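Local structure of dipeptidase AC. Metallo peptidase. MEROPS family M19 (Rhodobacter sphaeroides, 3FDG) at residues F52-V57 with I133-G138; S181-E186 with N212-D217; D207-N212 with V228-N233. The protein probably acts as a metal-dependent dipeptidase of the M19 (membrane dipeptidase) family, hydrolysing dipeptides at a two-metal centre. All blocks are in the same frame, centred on the assembly; numbering follows the deposited sequence.

Interaction 1: residues F52-V57 with I133-G138; sequences FFAIYV and IMHMEG. With MG (magnesium ion), chain F; MG (magnesium ion), chain E.
Phe-53 and Ile-55 exchange backbone hydrogen bonds with Ile-133, His-135 and Glu-137, pairing strand 48-56 in parallel with strand 130-137 of the barrel sheet. Phe-53 N donates to Ile-133 O at 2.8 Å, and Ile-55 N to His-135 O; in return His-135 N reaches Phe-53 O by a longer bond, 3.2 Å, that meets the oxygen from above its carbonyl plane. Glu-137 N closes the series on Ile-55 O, with an almost straight N-H...O angle of 175°.

Side chains alternate between the two faces of the sheet. On one, the side chains of Ile-55 and Met-134 slant across each other, Ile-55 CD1 on Met-134 CG at 3.6 Å, beside helix 87-108. On the other lie Phe-52, Ala-54, Tyr-56, Ile-133, His-135 and Glu-137. Here the side chain of Phe-52 runs alongside that of Ile-133, ring CD1 against CG2, while CD2 at the edge of the His-135 ring meets the methyl of Ala-54; ND1 of that imidazole is hydrogen-bonded to Ser-159.

Glu-137 leaves the strand with CG anti to the backbone N (chi1 174°) and stays extended beyond it, which carries the carboxylate out to the metals. Its CB rests on Ile-55 O and Tyr-56 CB, CG passes the rim carbon CD1 of Tyr-56, and OE1 lies against Tyr-56 CB and the Ala-54 methyl. At the tip Glu-137 OE1 binds one magnesium ion at 2.0 Å and Glu-137 OE2 the other at 2.1 Å. His-11 and Asp-13 join the first ion, His-210 and His-231 the second; waters also bind, one at the first and two at the second.

A single carboxylate thus bridges both ions of a binuclear site. Each oxygen serves its own cation, so the negative charge is probably well compensated.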
loop_
_atom_site.group_PDB
_atom_site.type_symbol
_atom_site.label_atom_id
_atom_site.label_comp_id
_atom_site.label_asym_id
_atom_site.label_seq_id
_atom_site.Cartn_x
_atom_site.Cartn_y
_atom_site.Cartn_z
ATOM N N PHE B 52 9.525 8.997 13.527
ATOM C CA PHE B 52 8.311 8.800 12.770
ATOM C C PHE B 52 8.228 9.811 11.631
ATOM O O PHE B 52 8.272 11.029 11.891
ATOM C CB PHE B 52 7.082 9.059 13.650
ATOM C CG PHE B 52 6.916 8.081 14.795
ATOM C CD1 PHE B 52 5.909 7.110 14.743
ATOM C CD2 PHE B 52 7.732 8.177 15.943
ATOM C CE1 PHE B 52 5.727 6.220 15.818
ATOM C CE2 PHE B 52 7.574 7.293 17.023
ATOM C CZ PHE B 52 6.569 6.314 16.961
ATOM N N PHE B 53 8.021 9.321 10.404
ATOM C CA PHE B 53 7.841 10.199 9.240
ATOM C C PHE B 53 6.380 10.188 8.918
ATOM O O PHE B 53 5.843 9.179 8.451
ATOM C CB PHE B 53 8.676 9.706 8.034
ATOM C CG PHE B 53 10.129 9.988 8.198
ATOM C CD1 PHE B 53 10.718 11.061 7.510
ATOM C CD2 PHE B 53 10.907 9.206 9.088
ATOM C CE1 PHE B 53 12.088 11.363 7.717
ATOM C CE2 PHE B 53 12.240 9.458 9.308
ATOM C CZ PHE B 53 12.869 10.562 8.636
ATOM N N ALA B 54 5.743 11.337 9.138
ATOM C CA ALA B 54 4.282 11.480 8.937
ATOM C C ALA B 54 3.859 11.583 7.478
ATOM O O ALA B 54 4.407 12.401 6.679
ATOM C CB ALA B 54 3.798 12.725 9.649
ATOM N N ILE B 55 2.882 10.762 7.157
ATOM C CA ILE B 55 2.073 10.896 5.960
ATOM C C ILE B 55 0.894 11.755 6.437
ATOM O O ILE B 55 0.058 11.353 7.250
ATOM C CB ILE B 55 1.571 9.562 5.412
ATOM C CG1 ILE B 55 2.754 8.657 4.953
ATOM C CG2 ILE B 55 0.582 9.818 4.250
ATOM C CD1 ILE B 55 2.376 7.198 4.791
ATOM N N TYR B 56 0.825 12.960 5.899
ATOM C CA TYR B 56 -0.139 13.893 6.377
ATOM C C TYR B 56 -0.764 14.505 5.129
ATOM O O TYR B 56 -0.023 15.081 4.327
ATOM C CB TYR B 56 0.567 14.983 7.163
ATOM C CG TYR B 56 -0.230 16.255 7.194
ATOM C CD1 TYR B 56 -1.481 16.272 7.820
ATOM C CD2 TYR B 56 0.240 17.415 6.559
ATOM C CE1 TYR B 56 -2.265 17.424 7.843
ATOM C CE2 TYR B 56 -0.532 18.606 6.580
ATOM C CZ TYR B 56 -1.783 18.570 7.228
ATOM O OH TYR B 56 -2.596 19.665 7.261
ATOM N N VAL B 57 -2.091 14.422 4.999
ATOM C CA VAL B 57 -2.752 14.957 3.766
ATOM C C VAL B 57 -3.142 16.433 3.975
ATOM O O VAL B 57 -4.006 16.743 4.773
ATOM C CB VAL B 57 -3.968 14.076 3.392
ATOM C CG1 VAL B 57 -4.800 14.688 2.222
ATOM C CG2 VAL B 57 -3.492 12.638 3.092
ATOM N N ILE B 133 9.959 5.372 10.776
ATOM C CA ILE B 133 8.702 4.641 11.032
ATOM C C ILE B 133 7.640 5.319 10.163
ATOM O O ILE B 133 7.535 6.563 10.154
ATOM C CB ILE B 133 8.236 4.743 12.505
ATOM C CG1 ILE B 133 9.160 4.032 13.501
ATOM C CG2 ILE B 133 6.761 4.124 12.669
ATOM C CD1 ILE B 133 9.828 2.778 12.942
ATOM N N MET B 134 6.906 4.515 9.393
ATOM C CA MET B 134 5.809 5.056 8.597
ATOM C C MET B 134 4.614 5.333 9.504
ATOM O O MET B 134 4.005 4.393 10.108
ATOM C CB MET B 134 5.464 4.119 7.398
ATOM C CG MET B 134 4.313 4.626 6.485
ATOM S SD MET B 134 3.782 3.373 5.172
ATOM C CE MET B 134 5.336 3.198 4.218
ATOM N N HIS B 135 4.269 6.630 9.533
ATOM C CA HIS B 135 3.240 7.219 10.389
ATOM C C HIS B 135 2.174 7.933 9.537
ATOM O O HIS B 135 2.469 8.517 8.509
ATOM C CB HIS B 135 3.877 8.198 11.410
ATOM C CG HIS B 135 2.854 8.961 12.202
ATOM N ND1 HIS B 135 2.172 8.382 13.240
ATOM C CD2 HIS B 135 2.351 10.221 12.074
ATOM C CE1 HIS B 135 1.306 9.251 13.742
ATOM N NE2 HIS B 135 1.378 10.364 13.035
ATOM N N MET B 136 0.899 7.814 9.912
ATOM C CA MET B 136 -0.145 8.528 9.202
ATOM C C MET B 136 -0.766 9.512 10.186
ATOM O O MET B 136 -1.215 9.106 11.248
ATOM C CB MET B 136 -1.245 7.560 8.718
ATOM C CG MET B 136 -2.364 8.185 7.882
ATOM S SD MET B 136 -3.447 6.878 7.077
ATOM C CE MET B 136 -2.278 6.352 5.820
ATOM N N GLU B 137 -0.784 10.785 9.812
ATOM C CA GLU B 137 -1.297 11.857 10.686
ATOM C C GLU B 137 -2.688 12.281 10.204
ATOM O O GLU B 137 -2.805 13.062 9.250
ATOM C CB GLU B 137 -0.325 13.061 10.674
ATOM C CG GLU B 137 -0.865 14.312 11.448
ATOM C CD GLU B 137 0.195 15.368 11.678
ATOM O OE1 GLU B 137 1.139 15.473 10.896
ATOM O OE2 GLU B 137 0.100 16.088 12.668
ATOM N N GLY B 138 -3.722 11.690 10.787
ATOM C CA GLY B 138 -5.057 11.897 10.279
ATOM C C GLY B 138 -5.307 10.707 9.387
ATOM O O GLY B 138 -4.457 10.355 8.546
HETATM MG MG MG F . 0.822 17.669 13.776
HETATM MG MG MG E . 2.749 16.663 10.877
HETATM O O HOH W 1 -4.043 13.146 6.768
HETATM O O HOH W 2 1.590 17.951 9.776
HETATM O O HOH W 3 1.351 19.661 14.840
HETATM O O HOH W 4 -0.038 19.261 12.192
#

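Interaction 2: residues S181-E186 with N212-D217; sequences SPDTGE and NEKGFD
Ser-181 meets Glu-213 through a water, which lies 2.5 Å from Ser-181 OG and donates to Glu-213 OE1. The same hydroxyl accepts from Asp-183 N, forming an ST turn. Pro-182 follows, its ring crossing the Glu-213 side chain obliquely with CG near OE1, and Pro-182 O accepts from Glu-213 N at 2.8 Å, the donor standing well above the carbonyl plane. Asp-183, the centre of an inverse gamma turn, lays CB against Glu-213 OE1 and makes a salt bridge from OD1, on its syn lone pair, to Lys-214 NZ at 2.8 Å. A second water donates to both Asp-183 OD1 and Gly-185 O while accepting from Lys-214 N, the backbone of the first helical turn.

Thr-184 brings its methyl CG2 to within 3.3 Å of Asn-212 CB, the two side chains crossing at about a right angle. Gly-185 passes close over the amide of Asn-212, and its carbonyl O lies along the aliphatic part of Lys-214. Glu-186 O takes a hydrogen bond of 3.0 Å from Asn-212 ND2 and lies in that amide's plane. Chi1 of 67° sets this amide between its own backbone N and carbonyl carbon, and Asn-212 is the N-cap of helix 213-222, its OD1 accepting from Gly-215 N. With an alanine here both bonds go, which is likely to leave Gly-215 N without its cap and Glu-186 O without this donor.

The loop between strand 177-178 and helix 190-202 is thereby fastened to the N-terminal end of helix 213-222. On that helix, Glu-213 and Asp-217 both form salt bridges with Arg-247 of helix 246-254, and Phe-216 packs on Gln-248 and Met-251 of the same helix.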
loop_
_atom_site.group_PDB
_atom_site.type_symbol
_atom_site.label_atom_id
_atom_site.label_comp_id
_atom_site.label_asym_id
_atom_site.label_seq_id
_atom_site.Cartn_x
_atom_site.Cartn_y
_atom_site.Cartn_z
ATOM N N SER B 181 -9.317 24.969 26.305
ATOM C CA SER B 181 -9.369 23.552 26.625
ATOM C C SER B 181 -9.226 22.653 25.379
ATOM O O SER B 181 -9.750 23.005 24.310
ATOM C CB SER B 181 -10.740 23.261 27.214
ATOM O OG SER B 181 -10.822 21.904 27.563
ATOM N N PRO B 182 -8.609 21.439 25.530
ATOM C CA PRO B 182 -8.673 20.456 24.427
ATOM C C PRO B 182 -10.084 19.848 24.274
ATOM O O PRO B 182 -10.325 19.069 23.351
ATOM C CB PRO B 182 -7.632 19.377 24.818
ATOM C CG PRO B 182 -7.372 19.562 26.272
ATOM C CD PRO B 182 -7.882 20.928 26.714
ATOM N N ASP B 183 -11.013 20.207 25.166
ATOM C CA ASP B 183 -12.388 19.682 25.064
ATOM C C ASP B 183 -13.250 20.500 24.100
ATOM O O ASP B 183 -14.136 21.256 24.511
ATOM C CB ASP B 183 -13.044 19.528 26.446
ATOM C CG ASP B 183 -14.375 18.791 26.390
ATOM O OD1 ASP B 183 -14.771 18.227 25.337
ATOM O OD2 ASP B 183 -15.050 18.779 27.421
ATOM N N THR B 184 -13.006 20.281 22.813
ATOM C CA THR B 184 -13.473 21.153 21.750
ATOM C C THR B 184 -14.602 20.607 20.886
ATOM O O THR B 184 -15.204 21.344 20.089
ATOM C CB THR B 184 -12.285 21.578 20.858
ATOM O OG1 THR B 184 -12.748 22.517 19.889
ATOM C CG2 THR B 184 -11.685 20.383 20.134
ATOM N N GLY B 185 -14.922 19.324 21.023
ATOM C CA GLY B 185 -15.924 18.760 20.142
ATOM C C GLY B 185 -16.314 17.370 20.532
ATOM O O GLY B 185 -15.997 16.918 21.628
ATOM N N GLU B 186 -16.967 16.668 19.609
ATOM C CA GLU B 186 -17.443 15.306 19.926
ATOM C C GLU B 186 -16.343 14.253 19.920
ATOM O O GLU B 186 -15.247 14.466 19.347
ATOM C CB GLU B 186 -18.539 14.855 18.961
ATOM C CG GLU B 186 -19.647 15.892 18.683
ATOM C CD GLU B 186 -20.298 15.568 17.348
ATOM O OE1 GLU B 186 -21.132 14.644 17.371
ATOM O OE2 GLU B 186 -19.940 16.174 16.278
ATOM N N ASN B 212 -9.184 15.568 20.073
ATOM C CA ASN B 212 -9.786 16.404 21.130
ATOM C C ASN B 212 -10.028 15.605 22.405
ATOM O O ASN B 212 -9.768 14.376 22.446
ATOM C CB ASN B 212 -11.065 17.148 20.665
ATOM C CG ASN B 212 -12.253 16.204 20.376
ATOM O OD1 ASN B 212 -12.276 15.031 20.817
ATOM N ND2 ASN B 212 -13.219 16.704 19.618
ATOM N N GLU B 213 -10.447 16.277 23.470
ATOM C CA GLU B 213 -10.512 15.596 24.748
ATOM C C GLU B 213 -11.490 14.401 24.795
ATOM O O GLU B 213 -11.177 13.370 25.410
ATOM C CB GLU B 213 -10.822 16.595 25.892
ATOM C CG GLU B 213 -10.491 15.973 27.267
ATOM C CD GLU B 213 -10.422 17.024 28.385
ATOM O OE1 GLU B 213 -10.247 18.222 28.102
ATOM O OE2 GLU B 213 -10.480 16.641 29.561
ATOM N N LYS B 214 -12.682 14.551 24.231
ATOM C CA LYS B 214 -13.687 13.447 24.221
ATOM C C LYS B 214 -13.137 12.221 23.444
ATOM O O LYS B 214 -13.226 11.088 23.887
ATOM C CB LYS B 214 -15.025 13.921 23.629
ATOM C CG LYS B 214 -15.799 14.842 24.588
ATOM C CD LYS B 214 -17.257 15.038 24.115
ATOM C CE LYS B 214 -17.977 16.059 25.012
ATOM N NZ LYS B 214 -17.423 17.447 24.818
ATOM N N GLY B 215 -12.484 12.470 22.323
ATOM C CA GLY B 215 -11.860 11.384 21.526
ATOM C C GLY B 215 -10.771 10.695 22.335
ATOM O O GLY B 215 -10.708 9.466 22.370
ATOM N N PHE B 216 -9.892 11.494 22.963
ATOM C CA PHE B 216 -8.836 10.981 23.855
ATOM C C PHE B 216 -9.476 10.026 24.922
ATOM O O PHE B 216 -8.996 8.918 25.195
ATOM C CB PHE B 216 -8.216 12.190 24.551
ATOM C CG PHE B 216 -7.078 11.859 25.465
ATOM C CD1 PHE B 216 -5.773 12.032 25.043
ATOM C CD2 PHE B 216 -7.311 11.416 26.762
ATOM C CE1 PHE B 216 -4.690 11.725 25.896
ATOM C CE2 PHE B 216 -6.208 11.093 27.625
ATOM C CZ PHE B 216 -4.926 11.252 27.175
ATOM N N ASP B 217 -10.528 10.506 25.558
ATOM C CA ASP B 217 -11.157 9.747 26.625
ATOM C C ASP B 217 -11.648 8.406 26.081
ATOM O O ASP B 217 -11.582 7.390 26.789
ATOM C CB ASP B 217 -12.311 10.540 27.238
ATOM C CG ASP B 217 -11.833 11.685 28.174
ATOM O OD1 ASP B 217 -10.611 11.821 28.471
ATOM O OD2 ASP B 217 -12.709 12.448 28.628
HETATM O O HOH W 5 -10.016 20.418 29.443
HETATM O O HOH W 6 -13.619 17.054 23.151
#

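Interaction 3: residues D207-N212 with V228-N233; sequences DLSHLN and VATHSN. With MG (magnesium ion), chain F.
Leu-208 N donates to Val-228 O at 2.7 Å, in the carbonyl plane, where the chain leaving strand 205-206 comes beside the short strand 228-229. Segment 207-212 then folds into a type II beta turn from Leu-208 to Leu-211, with His-210 at its third position in a positive-phi conformation (83°). Segment 228-233 leaves its strand after Ala-229 and bends past this turn.

Asp-207 grips both backbones. Asp-207 OD1 accepts from Ser-209 N, an Asx turn, and from Thr-230 N, at 3.0 Å each and from opposite faces of the carboxylate, while Asp-207 OD2 accepts from Thr-230 OG1 at 2.5 Å. The same OG1 accepts from His-231 ND1, somewhat out of the ring plane, giving a chain of hydrogen bonds from imidazole through threonine to carboxylate that fixes the ring's rotation. Ser-209 OG lies in the bend of the other segment; it accepts from His-231 N and shares a 2.7 Å hydrogen bond with Ser-232 OG.

These second-shell bonds probably help position the metal ligands, His-231 most directly. His-210 NE2 and His-231 NE2 converge on one magnesium ion at 2.2 and 2.3 Å, their ring planes inclined at 63°, and two waters and Glu-137 join them. Ser-165 holds the far nitrogen of His-210, and the ring of His-231 stacks on that of His-11.

Around the site, Leu-208 packs on helix 213-222, which links the two segments, whereas Val-228 and Thr-230 lean on Trp-345 of helix 334-353. Backbone bonds from Ala-229 to Met-258 and Gly-260 carry the sheet on into strand 258-261.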
loop_
_atom_site.group_PDB
_atom_site.type_symbol
_atom_site.label_atom_id
_atom_site.label_comp_id
_atom_site.label_asym_id
_atom_site.label_seq_id
_atom_site.Cartn_x
_atom_site.Cartn_y
_atom_site.Cartn_z
ATOM N N ASP B 207 -1.854 7.424 17.817
ATOM C CA ASP B 207 -1.254 8.703 18.187
ATOM C C ASP B 207 -2.387 9.678 18.513
ATOM O O ASP B 207 -3.230 9.985 17.639
ATOM C CB ASP B 207 -0.370 9.233 17.049
ATOM C CG ASP B 207 0.233 10.597 17.371
ATOM O OD1 ASP B 207 0.092 11.069 18.520
ATOM O OD2 ASP B 207 0.847 11.199 16.483
ATOM N N LEU B 208 -2.413 10.182 19.755
ATOM C CA LEU B 208 -3.520 11.051 20.216
ATOM C C LEU B 208 -3.263 12.546 19.975
ATOM O O LEU B 208 -4.133 13.362 20.229
ATOM C CB LEU B 208 -3.765 10.863 21.718
ATOM C CG LEU B 208 -4.026 9.403 22.160
ATOM C CD1 LEU B 208 -4.109 9.199 23.643
ATOM C CD2 LEU B 208 -5.274 8.888 21.485
ATOM N N SER B 209 -2.076 12.916 19.512
ATOM C CA SER B 209 -1.840 14.325 19.181
ATOM C C SER B 209 -2.842 14.790 18.130
ATOM O O SER B 209 -3.059 14.065 17.135
ATOM C CB SER B 209 -0.414 14.534 18.650
ATOM O OG SER B 209 0.511 14.383 19.724
ATOM N N HIS B 210 -3.405 15.981 18.356
ATOM C CA HIS B 210 -4.481 16.609 17.539
ATOM C C HIS B 210 -5.865 16.105 17.942
ATOM O O HIS B 210 -6.861 16.767 17.703
ATOM C CB HIS B 210 -4.301 16.401 16.018
ATOM C CG HIS B 210 -3.107 17.124 15.458
ATOM N ND1 HIS B 210 -3.149 18.458 15.089
ATOM C CD2 HIS B 210 -1.867 16.686 15.146
ATOM C CE1 HIS B 210 -1.969 18.823 14.612
ATOM N NE2 HIS B 210 -1.174 17.765 14.629
ATOM N N LEU B 211 -5.966 14.921 18.520
ATOM C CA LEU B 211 -7.280 14.441 18.902
ATOM C C LEU B 211 -7.856 15.314 20.064
ATOM O O LEU B 211 -7.079 15.743 20.940
ATOM C CB LEU B 211 -7.140 12.974 19.327
ATOM C CG LEU B 211 -8.421 12.203 19.644
ATOM C CD1 LEU B 211 -9.417 12.165 18.423
ATOM C CD2 LEU B 211 -8.135 10.790 20.097
ATOM N N ASN B 212 -9.184 15.568 20.073
ATOM C CA ASN B 212 -9.786 16.404 21.130
ATOM C C ASN B 212 -10.028 15.605 22.405
ATOM O O ASN B 212 -9.768 14.376 22.446
ATOM C CB ASN B 212 -11.065 17.148 20.665
ATOM C CG ASN B 212 -12.253 16.204 20.376
ATOM O OD1 ASN B 212 -12.276 15.031 20.817
ATOM N ND2 ASN B 212 -13.219 16.704 19.618
ATOM N N VAL B 228 -0.382 7.223 23.622
ATOM C CA VAL B 228 0.738 7.962 23.076
ATOM C C VAL B 228 0.294 9.249 22.427
ATOM O O VAL B 228 -0.662 9.255 21.662
ATOM C CB VAL B 228 1.441 7.126 21.951
ATOM C CG1 VAL B 228 2.608 7.905 21.329
ATOM C CG2 VAL B 228 1.931 5.764 22.497
ATOM N N ALA B 229 1.079 10.315 22.636
ATOM C CA ALA B 229 0.856 11.586 21.934
ATOM C C ALA B 229 2.233 11.927 21.448
ATOM O O ALA B 229 3.127 12.197 22.254
ATOM C CB ALA B 229 0.314 12.651 22.891
ATOM N N THR B 230 2.436 11.840 20.144
ATOM C CA THR B 230 3.809 11.917 19.580
ATOM C C THR B 230 4.367 13.300 19.582
ATOM O O THR B 230 5.589 13.491 19.475
ATOM C CB THR B 230 3.890 11.403 18.101
ATOM O OG1 THR B 230 3.035 12.161 17.246
ATOM C CG2 THR B 230 3.527 9.858 18.030
ATOM N N HIS B 231 3.481 14.263 19.658
ATOM C CA HIS B 231 3.927 15.675 19.535
ATOM C C HIS B 231 2.968 16.664 20.195
ATOM O O HIS B 231 2.230 17.406 19.522
ATOM C CB HIS B 231 4.362 16.054 18.096
ATOM C CG HIS B 231 3.287 16.044 17.020
ATOM N ND1 HIS B 231 2.488 14.950 16.740
ATOM C CD2 HIS B 231 2.932 17.005 16.119
ATOM C CE1 HIS B 231 1.685 15.240 15.727
ATOM N NE2 HIS B 231 1.958 16.461 15.310
ATOM N N SER B 232 3.048 16.705 21.526
ATOM C CA SER B 232 2.149 17.543 22.339
ATOM C C SER B 232 2.842 17.876 23.634
ATOM O O SER B 232 3.618 17.057 24.170
ATOM C CB SER B 232 0.832 16.793 22.701
ATOM O OG SER B 232 0.069 16.384 21.553
ATOM N N ASN B 233 2.514 19.057 24.165
ATOM C CA ASN B 233 3.187 19.533 25.383
ATOM C C ASN B 233 2.197 19.649 26.559
ATOM O O ASN B 233 1.104 19.035 26.541
ATOM C CB ASN B 233 3.993 20.836 25.085
ATOM C CG ASN B 233 5.014 20.675 23.945
ATOM O OD1 ASN B 233 5.514 19.588 23.688
ATOM N ND2 ASN B 233 5.285 21.763 23.234
HETATM MG MG MG F . 0.822 17.669 13.776
HETATM O O HOH W 3 1.351 19.661 14.840
HETATM O O HOH W 4 -0.038 19.261 12.192
#

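From the N terminus, interaction 1 comes first: it closes the long excursion, about half of it helical, between strands 48-56 and 130-137 before either of the others opens. Interactions 2 and 3 cross along the chain, since segment 207-212 begins between 181-186 and 212-217, and 228-233 follows both; Asn-212 lies in a segment of each, though it touches the partner segment only in interaction 2. Interaction 2 closes the loop over helix 190-202 and strand 205-206 at the periphery, and interaction 3 the one over helix 213-222. Phe-216 against Leu-208 joins these two contacts. Interactions 1 and 3 meet at a shared magnesium ion, bringing strands 48-56 and 130-137 together with the loops after strands 205-206 and 228-229.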